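Local coordinates for variant surface glycoprotein MITAT 1.1 (Trypanosoma brucei brucei, PDB 5LY9) that forms a dense surface coat on the parasite, whose antigenically distinct variants let the trypanosome evade the host immune response, at residues M28-I39 / L80-Q91. Numbering follows the deposited sequence.
Sequences MLNEGQEVISNI and LESYKTMGLATQ. Unlike the reference sequence in segment 28-39: Glu31 (reference Lys). With NAG (2-acetamido-2-deoxy-beta-D-glucopyranose), chain C.
Tyr83 OH donates a 2.7 Å hydrogen bond to Gln91 OE1 just where both side chains press on the backbone of Gly32, whose CA lies 3.4 Å from Tyr83 OH and 3.2 Å from Gln91 OE1. Bare of a side chain, Gly32 lets both polar groups come this close, and the bond ties together two neighbouring knobs of helix 62-114. The hydroxyl sits tilted 29° from the amide's carbonyl plane, while Gln91 NE2 hydrogen-bonds to Ala257 O and passes 3.6 Å from Glu31 CG; with both ends of the amide engaged, its rotation is fixed. Helices 24-55 and 62-114 form the long antiparallel hairpin at the heart of the A-type VSG N-terminal domain, and here knobs-into-holes packing joins them, the local axes 10.4 Å apart at 158°. Tyr83 fills the hole formed by Gly32, Val35, Ile36 and Ile39. Its CG is anti to the backbone N (chi1 -169°), which carries the ring across to Val35, and Val35 CG1 covers one face in a CH-pi contact, 4.1 Å from the centroid. One end of the interface is closed by Met28, bent so that SD rests 3.8 Å from Gln91 CB; at the other, Ile39 CD1 packs against the Leu80 backbone. On the dimer side, Ile36 and Leu80 also pack against Leu80 and Ile36, respectively, of the second subunit.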
ATOM      1  N   MET A  28      -3.962  -7.064  -0.836  1.00 19.72           N
ATOM      2  CA  MET A  28      -4.065  -5.658  -0.679  1.00 20.11           C
ATOM      3  C   MET A  28      -3.985  -4.874  -2.029  1.00 20.20           C
ATOM      4  O   MET A  28      -4.714  -3.857  -2.236  1.00 20.26           O
ATOM      5  CB  MET A  28      -3.093  -5.160   0.382  1.00 20.25           C
ATOM      6  CG  MET A  28      -3.426  -5.630   1.779  1.00 21.21           C
ATOM      7  SD  MET A  28      -5.050  -5.020   2.317  1.00 23.91           S
ATOM      8  CE  MET A  28      -6.225  -6.270   1.802  1.00 24.72           C
ATOM      9  N   LEU A  29      -3.155  -5.299  -2.957  1.00 19.36           N
ATOM     10  CA  LEU A  29      -3.187  -4.682  -4.281  1.00 20.22           C
ATOM     11  C   LEU A  29      -4.513  -4.845  -4.957  1.00 20.79           C
ATOM     12  O   LEU A  29      -5.105  -3.843  -5.440  1.00 19.75           O
ATOM     13  CB  LEU A  29      -2.111  -5.261  -5.199  1.00 20.45           C
ATOM     14  CG  LEU A  29      -2.081  -4.800  -6.641  1.00 21.21           C
ATOM     15  CD1 LEU A  29      -1.967  -3.303  -6.738  1.00 20.35           C
ATOM     16  CD2 LEU A  29      -0.980  -5.635  -7.378  1.00 21.63           C
ATOM     17  N   ASN A  30      -5.028  -6.068  -4.931  1.00 20.33           N
ATOM     18  CA  ASN A  30      -6.299  -6.340  -5.540  1.00 22.71           C
ATOM     19  C   ASN A  30      -7.389  -5.452  -4.900  1.00 21.41           C
ATOM     20  O   ASN A  30      -8.232  -4.848  -5.598  1.00 21.57           O
ATOM     21  CB  ASN A  30      -6.717  -7.781  -5.372  1.00 24.43           C
ATOM     22  CG  ASN A  30      -7.943  -8.090  -6.241  1.00 27.03           C
ATOM     23  OD1 ASN A  30      -7.851  -8.084  -7.466  1.00 28.05           O
ATOM     24  ND2 ASN A  30      -9.100  -8.279  -5.600  1.00 28.49           N
ATOM     25  N   GLU A  31      -7.381  -5.362  -3.575  1.00 21.40           N
ATOM     26  CA  GLU A  31      -8.472  -4.613  -2.886  1.00 21.62           C
ATOM     27  C   GLU A  31      -8.380  -3.104  -3.201  1.00 20.88           C
ATOM     28  O   GLU A  31      -9.380  -2.452  -3.484  1.00 20.25           O
ATOM     29  CB  GLU A  31      -8.404  -4.840  -1.411  1.00 21.33           C
ATOM     30  CG  GLU A  31      -9.702  -4.515  -0.710  1.00 22.94           C
ATOM     31  CD  GLU A  31     -10.797  -5.530  -1.030  1.00 24.22           C
ATOM     32  OE1 GLU A  31     -10.545  -6.796  -0.958  1.00 24.54           O
ATOM     33  OE2 GLU A  31     -11.958  -5.073  -1.297  1.00 24.33           O
ATOM     34  N   GLY A  32      -7.169  -2.596  -3.212  1.00 19.73           N
ATOM     35  CA  GLY A  32      -6.950  -1.207  -3.647  1.00 19.50           C
ATOM     36  C   GLY A  32      -7.415  -0.914  -5.046  1.00 19.79           C
ATOM     37  O   GLY A  32      -8.029   0.127  -5.316  1.00 19.13           O
ATOM     38  N   GLN A  33      -7.107  -1.827  -5.965  1.00 19.02           N
ATOM     39  CA  GLN A  33      -7.563  -1.682  -7.310  1.00 19.87           C
ATOM     40  C   GLN A  33      -9.058  -1.700  -7.432  1.00 19.91           C
ATOM     41  O   GLN A  33      -9.616  -0.943  -8.247  1.00 19.96           O
ATOM     42  CB  GLN A  33      -6.952  -2.744  -8.254  1.00 20.01           C
ATOM     43  CG  GLN A  33      -5.428  -2.585  -8.435  1.00 20.88           C
ATOM     44  CD  GLN A  33      -4.761  -3.721  -9.189  1.00 22.35           C
ATOM     45  OE1 GLN A  33      -5.150  -4.869  -9.016  1.00 23.71           O
ATOM     46  NE2 GLN A  33      -3.834  -3.410 -10.056  1.00 23.08           N
ATOM     47  N   GLU A  34      -9.722  -2.529  -6.654  1.00 20.53           N
ATOM     48  CA  GLU A  34     -11.188  -2.597  -6.654  1.00 21.63           C
ATOM     49  C   GLU A  34     -11.773  -1.338  -6.015  1.00 21.14           C
ATOM     50  O   GLU A  34     -12.784  -0.848  -6.501  1.00 21.68           O
ATOM     51  CB  GLU A  34     -11.666  -3.837  -5.909  1.00 24.71           C
ATOM     52  CG  GLU A  34     -11.502  -5.098  -6.787  1.00 30.72           C
ATOM     53  CD  GLU A  34     -12.276  -4.926  -8.098  1.00 36.14           C
ATOM     54  OE1 GLU A  34     -13.521  -4.618  -8.070  1.00 45.07           O
ATOM     55  OE2 GLU A  34     -11.605  -4.948  -9.163  1.00 46.01           O
ATOM     56  N   VAL A  35     -11.133  -0.811  -4.972  1.00 19.39           N
ATOM     57  CA  VAL A  35     -11.590   0.453  -4.414  1.00 19.31           C
ATOM     58  C   VAL A  35     -11.515   1.543  -5.481  1.00 19.87           C
ATOM     59  O   VAL A  35     -12.495   2.284  -5.696  1.00 19.54           O
ATOM     60  CB  VAL A  35     -10.744   0.868  -3.216  1.00 19.59           C
ATOM     61  CG1 VAL A  35     -11.015   2.309  -2.884  1.00 20.60           C
ATOM     62  CG2 VAL A  35     -10.988  -0.054  -2.021  1.00 19.39           C
ATOM     63  N   ILE A  36     -10.393   1.640  -6.199  1.00 19.07           N
ATOM     64  CA  ILE A  36     -10.232   2.665  -7.210  0.85 19.70           C
ATOM     65  C   ILE A  36     -11.225   2.448  -8.378  1.00 19.82           C
ATOM     66  O   ILE A  36     -11.863   3.381  -8.864  1.00 18.92           O
ATOM     67  CB  ILE A  36      -8.799   2.742  -7.717  0.85 19.26           C
ATOM     68  CG1 ILE A  36      -7.845   3.189  -6.623  0.85 19.76           C
ATOM     69  CG2 ILE A  36      -8.732   3.685  -8.859  0.85 19.76           C
ATOM     70  CD1 ILE A  36      -6.361   2.909  -6.907  0.85 19.24           C
ATOM     71  N   SER A  37     -11.389   1.166  -8.780  1.00 19.73           N
ATOM     72  CA  SER A  37     -12.342   0.835  -9.774  0.57 20.72           C
ATOM     73  C   SER A  37     -13.759   1.312  -9.411  1.00 20.23           C
ATOM     74  O   SER A  37     -14.445   1.879 -10.241  1.00 19.85           O
ATOM     75  CB  SER A  37     -12.341  -0.666 -10.047  0.57 20.70           C
ATOM     76  OG  SER A  37     -13.319  -0.986 -10.991  0.57 21.52           O
ATOM     77  N   ASN A  38     -14.173   1.070  -8.191  1.00 20.39           N
ATOM     78  CA  ASN A  38     -15.469   1.569  -7.696  1.00 20.44           C
ATOM     79  C   ASN A  38     -15.591   3.093  -7.740  1.00 20.65           C
ATOM     80  O   ASN A  38     -16.610   3.639  -8.196  1.00 19.87           O
ATOM     81  CB  ASN A  38     -15.779   1.079  -6.287  1.00 21.14           C
ATOM     82  CG  ASN A  38     -16.262  -0.360  -6.242  1.00 22.31           C
ATOM     83  OD1 ASN A  38     -16.430  -1.036  -7.281  1.00 23.72           O
ATOM     84  ND2 ASN A  38     -16.541  -0.813  -5.050  1.00 22.83           N
ATOM     85  N   ILE A  39     -14.535   3.756  -7.325  1.00 20.12           N
ATOM     86  CA  ILE A  39     -14.489   5.237  -7.439  1.00 20.03           C
ATOM     87  C   ILE A  39     -14.654   5.694  -8.881  1.00 20.01           C
ATOM     88  O   ILE A  39     -15.400   6.626  -9.195  1.00 20.10           O
ATOM     89  CB  ILE A  39     -13.163   5.756  -6.825  1.00 19.28           C
ATOM     90  CG1 ILE A  39     -13.218   5.616  -5.294  1.00 19.55           C
ATOM     91  CG2 ILE A  39     -12.929   7.226  -7.195  1.00 19.87           C
ATOM     92  CD1 ILE A  39     -11.888   5.745  -4.560  1.00 20.43           C
ATOM     93  N   LEU A  80     -12.720   9.049  -3.159  1.00 18.64           N
ATOM     94  CA  LEU A  80     -11.294   9.211  -3.428  1.00 19.41           C
ATOM     95  C   LEU A  80     -10.596   9.880  -2.221  1.00 19.76           C
ATOM     96  O   LEU A  80      -9.515   9.456  -1.839  1.00 19.00           O
ATOM     97  CB  LEU A  80     -11.035   9.993  -4.738  1.00 19.48           C
ATOM     98  CG  LEU A  80      -9.574  10.033  -5.232  1.00 20.90           C
ATOM     99  CD1 LEU A  80      -8.924   8.654  -5.433  1.00 22.63           C
ATOM    100  CD2 LEU A  80      -9.462  10.819  -6.552  1.00 20.98           C
ATOM    101  N   GLU A  81     -11.203  10.943  -1.670  1.00 19.59           N
ATOM    102  CA  GLU A  81     -10.675  11.532  -0.461  1.00 19.54           C
ATOM    103  C   GLU A  81     -10.555  10.559   0.676  1.00 20.17           C
ATOM    104  O   GLU A  81      -9.539  10.595   1.390  1.00 21.65           O
ATOM    105  CB  GLU A  81     -11.543  12.737  -0.059  1.00 19.64           C
ATOM    106  CG  GLU A  81     -11.080  13.481   1.192  1.00 20.39           C
ATOM    107  CD  GLU A  81      -9.804  14.273   1.052  1.00 22.33           C
ATOM    108  OE1 GLU A  81      -9.121  14.242   0.035  1.00 21.69           O
ATOM    109  OE2 GLU A  81      -9.440  14.917   2.058  1.00 25.98           O
ATOM    110  N   SER A  82     -11.579   9.745   0.921  1.00 19.74           N
ATOM    111  CA  SER A  82     -11.544   8.749   1.995  0.81 19.99           C
ATOM    112  C   SER A  82     -10.435   7.695   1.738  1.00 19.75           C
ATOM    113  O   SER A  82      -9.784   7.250   2.688  1.00 20.88           O
ATOM    114  CB  SER A  82     -12.852   8.003   2.157  0.81 20.87           C
ATOM    115  OG  SER A  82     -13.913   8.868   2.594  0.81 20.81           O
ATOM    116  N   TYR A  83     -10.240   7.287   0.494  1.00 19.14           N
ATOM    117  CA  TYR A  83      -9.142   6.367   0.197  1.00 18.86           C
ATOM    118  C   TYR A  83      -7.763   7.032   0.549  1.00 19.20           C
ATOM    119  O   TYR A  83      -6.905   6.439   1.174  1.00 19.12           O
ATOM    120  CB  TYR A  83      -9.159   5.900  -1.272  1.00 18.51           C
ATOM    121  CG  TYR A  83      -8.197   4.738  -1.508  1.00 18.64           C
ATOM    122  CD1 TYR A  83      -8.301   3.591  -0.799  1.00 19.59           C
ATOM    123  CD2 TYR A  83      -7.221   4.826  -2.419  1.00 19.57           C
ATOM    124  CE1 TYR A  83      -7.434   2.514  -1.021  1.00 19.38           C
ATOM    125  CE2 TYR A  83      -6.334   3.780  -2.640  1.00 19.72           C
ATOM    126  CZ  TYR A  83      -6.481   2.629  -1.956  1.00 19.42           C
ATOM    127  OH  TYR A  83      -5.594   1.589  -2.168  1.00 21.12           O
ATOM    128  N   LYS A  84      -7.590   8.284   0.193  1.00 20.02           N
ATOM    129  CA  LYS A  84      -6.365   8.979   0.531  1.00 20.84           C
ATOM    130  C   LYS A  84      -6.134   9.109   2.006  1.00 20.52           C
ATOM    131  O   LYS A  84      -5.029   8.805   2.483  1.00 20.26           O
ATOM    132  CB  LYS A  84      -6.346  10.387  -0.101  1.00 21.17           C
ATOM    133  CG  LYS A  84      -5.028  11.146   0.159  1.00 20.55           C
ATOM    134  CD  LYS A  84      -5.053  12.571  -0.465  1.00 21.04           C
ATOM    135  CE  LYS A  84      -5.910  13.516   0.300  1.00 21.41           C
ATOM    136  NZ  LYS A  84      -5.972  14.887  -0.334  1.00 21.86           N
ATOM    137  N   THR A  85      -7.167   9.575   2.716  1.00 20.64           N
ATOM    138  CA  THR A  85      -6.978   9.946   4.084  1.00 22.29           C
ATOM    139  C   THR A  85      -7.045   8.774   5.077  1.00 23.42           C
ATOM    140  O   THR A  85      -6.409   8.863   6.087  1.00 23.95           O
ATOM    141  CB  THR A  85      -7.969  11.020   4.538  1.00 23.97           C
ATOM    142  OG1 THR A  85      -9.261  10.474   4.424  1.00 25.76           O
ATOM    143  CG2 THR A  85      -7.859  12.212   3.688  1.00 23.82           C
ATOM    144  N   MET A  86      -7.693   7.690   4.729  1.00 22.83           N
ATOM    145  CA  MET A  86      -7.904   6.567   5.636  0.52 24.06           C
ATOM    146  C   MET A  86      -7.664   5.200   4.992  1.00 23.09           C
ATOM    147  O   MET A  86      -6.980   4.359   5.570  1.00 22.27           O
ATOM    148  CB  MET A  86      -9.328   6.638   6.184  0.52 27.11           C
ATOM    149  CG  MET A  86      -9.587   7.920   6.957  0.52 31.07           C
ATOM    150  SD  MET A  86      -8.943   7.910   8.633  0.52 38.00           S
ATOM    151  CE  MET A  86      -7.321   8.616   8.711  0.52 36.86           C
ATOM    152  N   GLY A  87      -8.246   4.961   3.827  1.00 21.05           N
ATOM    153  CA  GLY A  87      -8.277   3.626   3.243  1.00 20.31           C
ATOM    154  C   GLY A  87      -6.931   3.047   2.833  1.00 18.27           C
ATOM    155  O   GLY A  87      -6.594   1.865   3.109  1.00 18.93           O
ATOM    156  N   LEU A  88      -6.144   3.857   2.150  1.00 17.97           N
ATOM    157  CA  LEU A  88      -4.874   3.376   1.631  1.00 19.29           C
ATOM    158  C   LEU A  88      -3.955   2.977   2.761  1.00 18.90           C
ATOM    159  O   LEU A  88      -3.257   1.961   2.647  1.00 19.00           O
ATOM    160  CB  LEU A  88      -4.224   4.430   0.781  1.00 19.53           C
ATOM    161  CG  LEU A  88      -2.784   4.232   0.294  1.00 19.42           C
ATOM    162  CD1 LEU A  88      -2.711   3.063  -0.636  1.00 18.79           C
ATOM    163  CD2 LEU A  88      -2.282   5.460  -0.374  1.00 20.40           C
ATOM    164  N   ALA A  89      -3.954   3.735   3.836  1.00 18.36           N
ATOM    165  CA  ALA A  89      -3.139   3.431   4.986  1.00 18.83           C
ATOM    166  C   ALA A  89      -3.450   2.047   5.489  1.00 19.18           C
ATOM    167  O   ALA A  89      -2.545   1.292   5.909  1.00 18.96           O
ATOM    168  CB  ALA A  89      -3.316   4.460   6.100  1.00 18.83           C
ATOM    169  N   THR A  90      -4.729   1.693   5.522  1.00 19.17           N
ATOM    170  CA  THR A  90      -5.097   0.375   6.100  1.00 19.29           C
ATOM    171  C   THR A  90      -4.498  -0.775   5.271  1.00 19.83           C
ATOM    172  O   THR A  90      -4.193  -1.842   5.822  1.00 20.00           O
ATOM    173  CB  THR A  90      -6.632   0.139   6.204  1.00 19.27           C
ATOM    174  OG1 THR A  90      -7.191  -0.009   4.860  1.00 19.92           O
ATOM    175  CG2 THR A  90      -7.322   1.265   6.981  1.00 20.46           C
ATOM    176  N   GLN A  91      -4.391  -0.527   3.984  1.00 19.15           N
ATOM    177  CA  GLN A  91      -3.968  -1.580   3.025  1.00 20.32           C
ATOM    178  C   GLN A  91      -2.450  -1.727   3.032  1.00 20.24           C
ATOM    179  O   GLN A  91      -1.928  -2.842   3.140  1.00 19.58           O
ATOM    180  CB  GLN A  91      -4.556  -1.351   1.677  1.00 19.66           C
ATOM    181  CG  GLN A  91      -6.073  -1.420   1.652  1.00 20.55           C
ATOM    182  CD  GLN A  91      -6.717  -1.089   0.334  1.00 19.91           C
ATOM    183  OE1 GLN A  91      -6.094  -0.584  -0.587  1.00 20.90           O
ATOM    184  NE2 GLN A  91      -7.979  -1.449   0.221  1.00 22.55           N
TER
HETATM  185  C1  NAG C   1     -23.309   3.114  -8.606  1.00 24.26           C
HETATM  186  C2  NAG C   1     -22.366   2.144  -9.300  1.00 26.74           C
HETATM  187  C3  NAG C   1     -22.148   2.497 -10.729  1.00 25.48           C
HETATM  188  C4  NAG C   1     -23.525   2.582 -11.401  1.00 26.21           C
HETATM  189  C5  NAG C   1     -24.401   3.584 -10.664  1.00 25.07           C
HETATM  190  C6  NAG C   1     -25.836   3.712 -11.194  1.00 25.57           C
HETATM  191  C7  NAG C   1     -20.663   1.068  -7.920  1.00 29.10           C
HETATM  192  C8  NAG C   1     -19.320   1.141  -7.247  1.00 27.88           C
HETATM  193  N2  NAG C   1     -21.079   2.132  -8.614  1.00 26.07           N
HETATM  194  O3  NAG C   1     -21.385   1.476 -11.359  1.00 27.81           O
HETATM  195  O4  NAG C   1     -23.302   3.056 -12.726  1.00 28.15           O
HETATM  196  O5  NAG C   1     -24.535   3.156  -9.333  1.00 24.75           O
HETATM  197  O6  NAG C   1     -26.416   2.405 -11.331  1.00 26.16           O
HETATM  198  O7  NAG C   1     -21.362   0.085  -7.815  1.00 29.56           O